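Local coordinates for aminoacyl-tRNA synthetase-interacting multifunctional protein p43 (Plasmodium vivax, PDB 6IPA) that probably binds tRNA through an EMAP II-like domain of the OB-fold type, as a p43 protein related to the multisynthetase-complex component AIMP1, at residues A[92-104]-A[116-130]. Residues are numbered along the deposited sequence; the frame is centred on the assembly and turned at random.
Sequences DLLHKYVLVLANL and GMVLCGSFGEQIELL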
loop_
_atom_site.group_PDB
_atom_site.type_symbol
_atom_site.label_atom_id
_atom_site.label_comp_id
_atom_site.label_asym_id
_atom_site.label_seq_id
_atom_site.Cartn_x
_atom_site.Cartn_y
_atom_site.Cartn_z
ATOM N N ASP A 92 -2.880 4.941 -15.303
ATOM C CA ASP A 92 -2.350 5.642 -14.126
ATOM C C ASP A 92 -1.744 4.708 -13.075
ATOM O O ASP A 92 -0.939 5.124 -12.240
ATOM C CB ASP A 92 -3.463 6.415 -13.452
ATOM C CG ASP A 92 -3.906 7.557 -14.261
ATOM O OD1 ASP A 92 -3.003 8.247 -14.774
ATOM O OD2 ASP A 92 -5.134 7.744 -14.407
ATOM N N LEU A 93 -2.178 3.457 -13.140
ATOM C CA LEU A 93 -1.812 2.424 -12.245
ATOM C C LEU A 93 -0.920 1.368 -12.926
ATOM O O LEU A 93 -0.036 0.765 -12.263
ATOM C CB LEU A 93 -3.097 1.738 -11.763
ATOM C CG LEU A 93 -4.206 2.543 -11.083
ATOM C CD1 LEU A 93 -5.394 1.663 -10.712
ATOM C CD2 LEU A 93 -3.663 3.179 -9.822
ATOM N N LEU A 94 -1.164 1.127 -14.223
ATOM C CA LEU A 94 -0.536 0.018 -14.906
ATOM C C LEU A 94 0.978 0.164 -14.861
ATOM O O LEU A 94 1.521 1.248 -14.981
ATOM C CB LEU A 94 -1.032 -0.101 -16.375
ATOM C CG LEU A 94 -0.624 -1.384 -17.114
ATOM C CD1 LEU A 94 -1.296 -2.609 -16.531
ATOM C CD2 LEU A 94 -0.924 -1.326 -18.593
ATOM N N HIS A 95 1.678 -0.935 -14.649
ATOM C CA HIS A 95 3.136 -0.889 -14.735
ATOM C C HIS A 95 3.808 0.114 -13.783
ATOM O O HIS A 95 4.940 0.509 -13.981
ATOM C CB HIS A 95 3.566 -0.699 -16.193
ATOM C CG HIS A 95 3.300 -1.911 -17.030
ATOM N ND1 HIS A 95 3.268 -1.887 -18.414
ATOM C CD2 HIS A 95 3.025 -3.193 -16.667
ATOM C CE1 HIS A 95 2.994 -3.096 -18.860
ATOM N NE2 HIS A 95 2.851 -3.912 -17.826
ATOM N N LYS A 96 3.107 0.479 -12.717
ATOM C CA LYS A 96 3.716 1.214 -11.601
ATOM C C LYS A 96 4.259 0.245 -10.546
ATOM O O LYS A 96 3.817 -0.916 -10.426
ATOM C CB LYS A 96 2.709 2.150 -10.930
ATOM C CG LYS A 96 2.152 3.233 -11.827
ATOM C CD LYS A 96 3.210 4.194 -12.315
ATOM C CE LYS A 96 2.599 5.113 -13.370
ATOM N NZ LYS A 96 1.378 5.840 -12.868
ATOM N N TYR A 97 5.227 0.770 -9.803
ATOM C CA TYR A 97 5.787 0.162 -8.597
ATOM C C TYR A 97 4.987 0.760 -7.453
ATOM O O TYR A 97 4.980 1.980 -7.272
ATOM C CB TYR A 97 7.317 0.462 -8.468
ATOM C CG TYR A 97 8.171 -0.436 -9.347
ATOM C CD1 TYR A 97 8.613 -1.668 -8.897
ATOM C CD2 TYR A 97 8.504 -0.064 -10.639
ATOM C CE1 TYR A 97 9.379 -2.501 -9.707
ATOM C CE2 TYR A 97 9.249 -0.883 -11.463
ATOM C CZ TYR A 97 9.682 -2.104 -10.992
ATOM O OH TYR A 97 10.447 -2.904 -11.808
ATOM N N VAL A 98 4.297 -0.082 -6.683
ATOM C CA VAL A 98 3.410 0.451 -5.650
ATOM C C VAL A 98 3.833 -0.119 -4.319
ATOM O O VAL A 98 4.722 -1.001 -4.277
ATOM C CB VAL A 98 1.942 0.162 -5.954
ATOM C CG1 VAL A 98 1.544 0.890 -7.213
ATOM C CG2 VAL A 98 1.699 -1.327 -6.125
ATOM N N LEU A 99 3.236 0.431 -3.247
ATOM C CA LEU A 99 3.452 -0.049 -1.876
ATOM C C LEU A 99 2.289 -0.861 -1.399
ATOM O O LEU A 99 1.203 -0.339 -1.195
ATOM C CB LEU A 99 3.655 1.116 -0.929
ATOM C CG LEU A 99 4.928 1.940 -1.239
ATOM C CD1 LEU A 99 5.418 2.621 0.048
ATOM C CD2 LEU A 99 6.075 1.142 -1.860
ATOM N N VAL A 100 2.518 -2.154 -1.225
ATOM C CA VAL A 100 1.454 -3.057 -0.778
ATOM C C VAL A 100 1.597 -3.402 0.688
ATOM O O VAL A 100 2.654 -3.898 1.083
ATOM C CB VAL A 100 1.486 -4.382 -1.595
ATOM C CG1 VAL A 100 0.391 -5.325 -1.131
ATOM C CG2 VAL A 100 1.324 -4.077 -3.079
ATOM N N LEU A 101 0.541 -3.166 1.471
ATOM C CA LEU A 101 0.363 -3.772 2.810
ATOM C C LEU A 101 0.055 -5.260 2.640
ATOM O O LEU A 101 -1.102 -5.683 2.545
ATOM C CB LEU A 101 -0.749 -3.075 3.628
ATOM C CG LEU A 101 -1.047 -3.673 5.010
ATOM C CD1 LEU A 101 0.201 -3.686 5.862
ATOM C CD2 LEU A 101 -2.128 -2.917 5.794
ATOM N N ALA A 102 1.110 -6.066 2.648
ATOM C CA ALA A 102 1.024 -7.500 2.324
ATOM C C ALA A 102 0.364 -8.435 3.319
ATOM O O ALA A 102 -0.109 -9.503 2.943
ATOM C CB ALA A 102 2.427 -8.000 2.028
ATOM N N ASN A 103 0.303 -8.059 4.594
ATOM C CA ASN A 103 -0.081 -9.015 5.648
ATOM C C ASN A 103 -1.493 -8.958 6.168
ATOM O O ASN A 103 -1.840 -9.640 7.155
ATOM C CB ASN A 103 0.911 -9.008 6.801
ATOM C CG ASN A 103 0.946 -7.704 7.596
ATOM O OD1 ASN A 103 0.654 -6.609 7.095
ATOM N ND2 ASN A 103 1.328 -7.824 8.852
ATOM N N LEU A 104 -2.329 -8.178 5.493
ATOM C CA LEU A 104 -3.751 -8.329 5.626
ATOM C C LEU A 104 -4.053 -9.717 5.103
ATOM O O LEU A 104 -3.298 -10.220 4.262
ATOM C CB LEU A 104 -4.430 -7.323 4.744
ATOM C CG LEU A 104 -4.218 -5.859 5.088
ATOM C CD1 LEU A 104 -4.664 -4.990 3.918
ATOM C CD2 LEU A 104 -5.058 -5.497 6.298
ATOM N N GLY A 116 -4.131 -8.207 0.256
ATOM C CA GLY A 116 -3.276 -7.033 0.476
ATOM C C GLY A 116 -4.022 -5.756 0.062
ATOM O O GLY A 116 -5.210 -5.804 -0.212
ATOM N N MET A 117 -3.352 -4.608 0.037
ATOM C CA MET A 117 -3.975 -3.372 -0.480
ATOM C C MET A 117 -2.888 -2.355 -0.859
ATOM O O MET A 117 -1.801 -2.368 -0.326
ATOM C CB MET A 117 -5.001 -2.773 0.507
ATOM C CG MET A 117 -4.446 -1.710 1.448
ATOM S SD MET A 117 -5.440 -1.230 2.894
ATOM C CE MET A 117 -6.782 -0.341 2.090
ATOM N N VAL A 118 -3.218 -1.449 -1.772
ATOM C CA VAL A 118 -2.254 -0.530 -2.339
ATOM C C VAL A 118 -2.412 0.782 -1.617
ATOM O O VAL A 118 -3.542 1.188 -1.334
ATOM C CB VAL A 118 -2.434 -0.360 -3.864
ATOM C CG1 VAL A 118 -1.502 0.714 -4.377
ATOM C CG2 VAL A 118 -2.192 -1.682 -4.571
ATOM N N LEU A 119 -1.275 1.414 -1.294
ATOM C CA LEU A 119 -1.291 2.512 -0.335
ATOM C C LEU A 119 -1.294 3.827 -1.101
ATOM O O LEU A 119 -0.615 3.912 -2.124
ATOM C CB LEU A 119 -0.095 2.454 0.631
ATOM C CG LEU A 119 0.197 1.358 1.685
ATOM C CD1 LEU A 119 1.519 1.448 2.430
ATOM C CD2 LEU A 119 -0.903 1.291 2.692
ATOM N N CYS A 120 -2.033 4.826 -0.595
ATOM C CA CYS A 120 -2.212 6.128 -1.272
ATOM C C CYS A 120 -2.261 7.316 -0.340
ATOM O O CYS A 120 -2.626 7.210 0.825
ATOM C CB CYS A 120 -3.546 6.210 -2.016
ATOM S SG CYS A 120 -3.936 4.899 -3.167
ATOM N N GLY A 121 -1.952 8.458 -0.921
ATOM C CA GLY A 121 -2.129 9.736 -0.283
ATOM C C GLY A 121 -3.448 10.331 -0.723
ATOM O O GLY A 121 -3.888 10.137 -1.881
ATOM N N SER A 122 -4.087 11.018 0.223
ATOM C CA SER A 122 -5.364 11.645 -0.015
ATOM C C SER A 122 -5.363 13.057 0.532
ATOM O O SER A 122 -4.972 13.288 1.690
ATOM C CB SER A 122 -6.462 10.843 0.658
ATOM O OG SER A 122 -7.019 9.927 -0.261
ATOM N N PHE A 123 -5.789 14.005 -0.294
ATOM C CA PHE A 123 -5.990 15.396 0.177
ATOM C C PHE A 123 -7.141 16.016 -0.597
ATOM O O PHE A 123 -7.177 15.917 -1.823
ATOM C CB PHE A 123 -4.716 16.251 0.014
ATOM C CG PHE A 123 -4.845 17.659 0.558
ATOM C CD1 PHE A 123 -4.739 17.907 1.929
ATOM C CD2 PHE A 123 -5.049 18.744 -0.304
ATOM C CE1 PHE A 123 -4.836 19.193 2.425
ATOM C CE2 PHE A 123 -5.156 20.037 0.191
ATOM C CZ PHE A 123 -5.053 20.267 1.546
ATOM N N GLY A 124 -8.068 16.644 0.129
ATOM C CA GLY A 124 -9.281 17.191 -0.453
ATOM C C GLY A 124 -9.964 16.096 -1.241
ATOM O O GLY A 124 -10.343 15.086 -0.687
ATOM N N GLU A 125 -10.074 16.272 -2.544
ATOM C CA GLU A 125 -10.744 15.286 -3.391
ATOM C C GLU A 125 -9.736 14.446 -4.196
ATOM O O GLU A 125 -10.110 13.439 -4.795
ATOM C CB GLU A 125 -11.770 16.004 -4.284
ATOM C CG GLU A 125 -12.647 16.958 -3.466
ATOM C CD GLU A 125 -13.516 17.896 -4.292
ATOM O OE1 GLU A 125 -13.220 18.107 -5.506
ATOM O OE2 GLU A 125 -14.495 18.446 -3.713
ATOM N N GLN A 126 -8.461 14.839 -4.165
ATOM C CA GLN A 126 -7.381 14.112 -4.874
ATOM C C GLN A 126 -6.941 12.861 -4.118
ATOM O O GLN A 126 -6.854 12.868 -2.865
ATOM C CB GLN A 126 -6.138 14.989 -5.036
ATOM C CG GLN A 126 -6.304 16.256 -5.868
ATOM C CD GLN A 126 -5.101 17.186 -5.753
ATOM O OE1 GLN A 126 -4.131 17.062 -6.492
ATOM N NE2 GLN A 126 -5.167 18.126 -4.812
ATOM N N ILE A 127 -6.636 11.795 -4.862
ATOM C CA ILE A 127 -5.937 10.654 -4.258
ATOM C C ILE A 127 -4.817 10.230 -5.197
ATOM O O ILE A 127 -5.056 10.085 -6.381
ATOM C CB ILE A 127 -6.908 9.495 -3.909
ATOM C CG1 ILE A 127 -6.199 8.344 -3.153
ATOM C CG2 ILE A 127 -7.617 8.977 -5.155
ATOM C CD1 ILE A 127 -7.107 7.168 -2.835
ATOM N N GLU A 128 -3.592 10.086 -4.701
ATOM C CA GLU A 128 -2.477 9.614 -5.522
ATOM C C GLU A 128 -1.803 8.418 -4.866
ATOM O O GLU A 128 -1.896 8.231 -3.647
ATOM C CB GLU A 128 -1.422 10.703 -5.743
ATOM C CG GLU A 128 -1.917 12.021 -6.326
ATOM C CD GLU A 128 -2.424 11.914 -7.786
ATOM O OE1 GLU A 128 -1.906 11.075 -8.576
ATOM O OE2 GLU A 128 -3.342 12.696 -8.140
ATOM N N LEU A 129 -1.135 7.602 -5.670
ATOM C CA LEU A 129 -0.390 6.479 -5.148
ATOM C C LEU A 129 0.856 6.968 -4.421
ATOM O O LEU A 129 1.432 7.990 -4.789
ATOM C CB LEU A 129 0.123 5.612 -6.294
ATOM C CG LEU A 129 -0.797 4.911 -7.220
ATOM C CD1 LEU A 129 0.079 4.322 -8.292
ATOM C CD2 LEU A 129 -1.499 3.807 -6.519
ATOM N N LEU A 130 1.304 6.199 -3.434
ATOM C CA LEU A 130 2.652 6.410 -2.827
ATOM C C LEU A 130 3.592 5.754 -3.788
ATOM O O LEU A 130 3.232 4.757 -4.394
ATOM C CB LEU A 130 2.766 5.788 -1.431
ATOM C CG LEU A 130 1.712 6.251 -0.414
ATOM C CD1 LEU A 130 1.906 5.545 0.916
ATOM C CD2 LEU A 130 1.694 7.788 -0.240
HETATM O O HOH W 1 3.086 4.140 -7.276
#
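L119 N gives a hydrogen bond to L99 O at 3.0 Å, and L101 N one to M117 O at 3.1 Å, where segments 92-104 and 116-130 meet. Neither is straight, with N-H...O angles of 135° and 143°. Between these two bonds V100 and V118, their CA atoms 4.8 Å apart, form a single antiparallel bridge of the non-hydrogen-bonded kind.

Around this bridge the packing is close. V98 turns toward V118 and crosses it at about a right angle, its CB 3.8 Å from V118 CG1; I70 of strand 66-71 touches both valines. L99 and L119 meet with CB of the first 4.0 Å from CD1 of the second, and W187 touches both from strand 185-189. Beyond the bridge, past L101, CD1 of L104 lies against CB, CG and SD of M117.

Toward Y97 the backbones part. There a water donates to Y97 O (2.9 Å) and to L130 O, bridging two acceptors that cannot pair directly. Nearby, L129 spreads its methyls: CD1 touches CG1 of V98, while CD2 reaches CD2 of L93. On the solvent side, CG of the exposed K96 comes to 4.2 Å of L129 CD1. Strand 97-101, paired on its other edge with strand 48-58, thus bonds to M117-L119, the run leading into hairpin 120-129, consistent with the fourth and fifth strands of an OB-fold barrel, the fourth (97-101) also pairing with the first (48-58).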